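Local coordinates for dihydroorotase (Saccharomyces cerevisiae S288C, PDB 6L0J), which catalyses the reversible, zinc-dependent interconversion of N-carbamoyl-L-aspartate and dihydroorotate, the third step of de novo pyrimidine biosynthesis, at residues P162-L167 / K188-I193. Numbering follows the deposited sequence.
Sequences PALKKL and KTIEDI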
ATOM      1  N   PRO A 162      11.145 -19.336  -8.996  1.00 13.04           N
ATOM      2  CA  PRO A 162      11.294 -20.737  -9.436  1.00 17.02           C
ATOM      3  C   PRO A 162      10.676 -20.995 -10.797  1.00 12.33           C
ATOM      4  O   PRO A 162      11.210 -21.791 -11.576  1.00 12.17           O
ATOM      5  CB  PRO A 162      10.581 -21.541  -8.334  1.00 15.20           C
ATOM      6  CG  PRO A 162      10.695 -20.681  -7.108  1.00 18.12           C
ATOM      7  CD  PRO A 162      10.568 -19.255  -7.637  1.00 14.39           C
ATOM      8  N   ALA A 163       9.557 -20.348 -11.111  1.00 10.92           N
ATOM      9  CA  ALA A 163       8.968 -20.554 -12.431  1.00 16.44           C
ATOM     10  C   ALA A 163       9.867 -19.985 -13.523  1.00 14.13           C
ATOM     11  O   ALA A 163      10.005 -20.590 -14.599  1.00 14.11           O
ATOM     12  CB  ALA A 163       7.559 -19.952 -12.483  1.00 13.13           C
ATOM     13  N   LEU A 164      10.536 -18.858 -13.254  1.00  9.94           N
ATOM     14  CA  LEU A 164      11.440 -18.295 -14.255  1.00  9.41           C
ATOM     15  C   LEU A 164      12.618 -19.224 -14.517  1.00 11.67           C
ATOM     16  O   LEU A 164      13.014 -19.441 -15.669  1.00 11.08           O
ATOM     17  CB  LEU A 164      11.940 -16.922 -13.803  1.00 12.32           C
ATOM     18  CG  LEU A 164      13.198 -16.429 -14.505  1.00 13.87           C
ATOM     19  CD1 LEU A 164      12.886 -16.038 -15.939  1.00 13.74           C
ATOM     20  CD2 LEU A 164      13.815 -15.249 -13.725  1.00 17.44           C
ATOM     21  N   LYS A 165      13.207 -19.766 -13.449  1.00 13.72           N
ATOM     22  CA  LYS A 165      14.349 -20.664 -13.603  1.00 16.35           C
ATOM     23  C   LYS A 165      13.956 -21.929 -14.365  1.00 15.07           C
ATOM     24  O   LYS A 165      14.689 -22.377 -15.256  1.00 15.40           O
ATOM     25  CB  LYS A 165      14.927 -20.996 -12.222  1.00 17.39           C
ATOM     26  CG  LYS A 165      15.526 -19.776 -11.506  1.00 18.49           C
ATOM     27  CD  LYS A 165      16.322 -20.179 -10.265  1.00 33.40           C
ATOM     28  CE  LYS A 165      15.580 -19.777  -9.006  1.00 37.31           C
ATOM     29  NZ  LYS A 165      16.246 -20.263  -7.755  1.00 46.67           N
ATOM     30  N   LYS A 166      12.786 -22.494 -14.057  1.00 12.74           N
ATOM     31  CA  LYS A 166      12.319 -23.667 -14.797  1.00 14.24           C
ATOM     32  C   LYS A 166      12.134 -23.359 -16.283  1.00 15.12           C
ATOM     33  O   LYS A 166      12.502 -24.176 -17.141  1.00 11.78           O
ATOM     34  CB  LYS A 166      11.018 -24.195 -14.190  1.00 13.73           C
ATOM     35  CG  LYS A 166      10.408 -25.367 -14.976  1.00 19.69           C
ATOM     36  CD  LYS A 166       9.290 -26.062 -14.193  1.00 22.44           C
ATOM     37  CE  LYS A 166       8.638 -27.214 -15.004  1.00 27.67           C
ATOM     38  NZ  LYS A 166       9.641 -28.173 -15.583  1.00 25.45           N
ATOM     39  N   LEU A 167      11.566 -22.189 -16.613  1.00 12.27           N
ATOM     40  CA  LEU A 167      11.380 -21.815 -18.021  1.00 10.71           C
ATOM     41  C   LEU A 167      12.711 -21.723 -18.743  1.00 12.94           C
ATOM     42  O   LEU A 167      12.870 -22.248 -19.855  1.00 12.71           O
ATOM     43  CB  LEU A 167      10.651 -20.470 -18.145  1.00 10.38           C
ATOM     44  CG  LEU A 167       9.147 -20.466 -17.888  1.00 14.78           C
ATOM     45  CD1 LEU A 167       8.617 -19.036 -18.032  1.00 14.47           C
ATOM     46  CD2 LEU A 167       8.403 -21.447 -18.829  1.00 10.91           C
ATOM     47  N   LYS A 188      19.226 -10.789  -7.590  1.00  8.92           N
ATOM     48  CA  LYS A 188      20.201 -11.850  -7.328  1.00 14.67           C
ATOM     49  C   LYS A 188      19.961 -13.054  -8.227  1.00 13.51           C
ATOM     50  O   LYS A 188      20.909 -13.718  -8.655  1.00 14.94           O
ATOM     51  CB  LYS A 188      20.141 -12.271  -5.854  1.00 12.01           C
ATOM     52  CG  LYS A 188      20.805 -11.309  -4.868  1.00 12.83           C
ATOM     53  CD  LYS A 188      20.566 -11.771  -3.407  1.00 16.27           C
ATOM     54  CE  LYS A 188      21.061 -10.727  -2.391  1.00 20.76           C
ATOM     55  NZ  LYS A 188      20.709 -11.064  -0.967  1.00 19.32           N
ATOM     56  N   THR A 189      18.698 -13.360  -8.516  1.00 10.98           N
ATOM     57  CA  THR A 189      18.410 -14.511  -9.360  1.00 12.41           C
ATOM     58  C   THR A 189      18.869 -14.265 -10.786  1.00 11.81           C
ATOM     59  O   THR A 189      19.457 -15.151 -11.414  1.00 10.71           O
ATOM     60  CB  THR A 189      16.919 -14.830  -9.309  1.00 12.16           C
ATOM     61  OG1 THR A 189      16.587 -15.283  -8.001  1.00 20.19           O
ATOM     62  CG2 THR A 189      16.545 -15.914 -10.346  1.00 14.44           C
ATOM     63  N   ILE A 190      18.635 -13.057 -11.304  1.00 13.26           N
ATOM     64  CA  ILE A 190      19.097 -12.713 -12.650  1.00 11.19           C
ATOM     65  C   ILE A 190      20.618 -12.733 -12.713  1.00 13.92           C
ATOM     66  O   ILE A 190      21.205 -13.263 -13.663  1.00 11.72           O
ATOM     67  CB  ILE A 190      18.547 -11.333 -13.075  1.00 12.14           C
ATOM     68  CG1 ILE A 190      17.007 -11.356 -13.176  1.00  8.69           C
ATOM     69  CG2 ILE A 190      19.222 -10.861 -14.373  1.00  9.69           C
ATOM     70  CD1 ILE A 190      16.454 -12.143 -14.337  1.00  8.06           C
ATOM     71  N   GLU A 191      21.282 -12.154 -11.705  1.00 11.79           N
ATOM     72  CA  GLU A 191      22.745 -12.198 -11.653  1.00 18.30           C
ATOM     73  C   GLU A 191      23.260 -13.636 -11.611  1.00 15.57           C
ATOM     74  O   GLU A 191      24.258 -13.970 -12.261  1.00 15.23           O
ATOM     75  CB  GLU A 191      23.261 -11.416 -10.438  1.00 19.05           C
ATOM     76  CG  GLU A 191      23.071  -9.906 -10.539  1.00 16.87           C
ATOM     77  CD  GLU A 191      23.580  -9.153  -9.304  1.00 24.36           C
ATOM     78  OE1 GLU A 191      24.108  -8.043  -9.478  1.00 25.24           O
ATOM     79  OE2 GLU A 191      23.453  -9.661  -8.162  1.00 29.01           O
ATOM     80  N   ASP A 192      22.581 -14.505 -10.865  1.00 14.75           N
ATOM     81  CA  ASP A 192      23.054 -15.878 -10.744  1.00 17.36           C
ATOM     82  C   ASP A 192      22.809 -16.660 -12.031  1.00 17.36           C
ATOM     83  O   ASP A 192      23.638 -17.491 -12.423  1.00 12.82           O
ATOM     84  CB  ASP A 192      22.390 -16.554  -9.544  1.00 16.32           C
ATOM     85  CG  ASP A 192      22.935 -16.033  -8.208  1.00 22.99           C
ATOM     86  OD1 ASP A 192      23.917 -15.257  -8.226  1.00 24.13           O
ATOM     87  OD2 ASP A 192      22.385 -16.396  -7.147  1.00 27.14           O
ATOM     88  N   ILE A 193      21.691 -16.397 -12.717  1.00 11.65           N
ATOM     89  CA  ILE A 193      21.461 -17.049 -14.003  1.00 14.55           C
ATOM     90  C   ILE A 193      22.536 -16.633 -14.988  1.00 13.98           C
ATOM     91  O   ILE A 193      22.933 -17.416 -15.864  1.00 14.99           O
ATOM     92  CB  ILE A 193      20.044 -16.719 -14.526  1.00 14.80           C
ATOM     93  CG1 ILE A 193      18.996 -17.516 -13.751  1.00 13.72           C
ATOM     94  CG2 ILE A 193      19.926 -17.001 -16.011  1.00 12.88           C
ATOM     95  CD1 ILE A 193      17.585 -16.969 -13.916  1.00 15.84           C
TER
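Leu-164 reaches Ile-190 and Ile-193 with a single methyl group. Its CD2 lies 4.1 Å from CD1 of Ile-190 and also 4.1 Å from CD1 of Ile-193. The Leu-164 side chain runs at about a right angle to that of Ile-190 and meets Ile-193 at a slant. With CG roughly opposite the backbone N (chi1 161°), the leucine branch extends across to the second helix. Ile-190 starts out pointing away from helix 156-170, but its terminal methyl turns back to the leucine. Lys-165 adds the outer layer. Its CG is 4.2 Å from CG2 of Thr-189 and 4.2 Å from CD1 of Ile-193, so the lysine contributes aliphatic chain here, not charge. The axes of the two short segments come within 11.3 Å of each other and run nearly parallel, at 19°. They belong to successive outer helices of the TIM-barrel fold of the amidohydrolases, and strand 175-178 lies between them in sequence. On the barrel side, Leu-164 packs on Ile-176 and Leu-136, and Ile-190 on Leu-178 and Ala-207. No hydrogen bond joins the segments. Thr-189 presents its methyl to Lys-165, while its OG1 hydrogen-bonds to the carbonyl O of Ser-185 in its own helix.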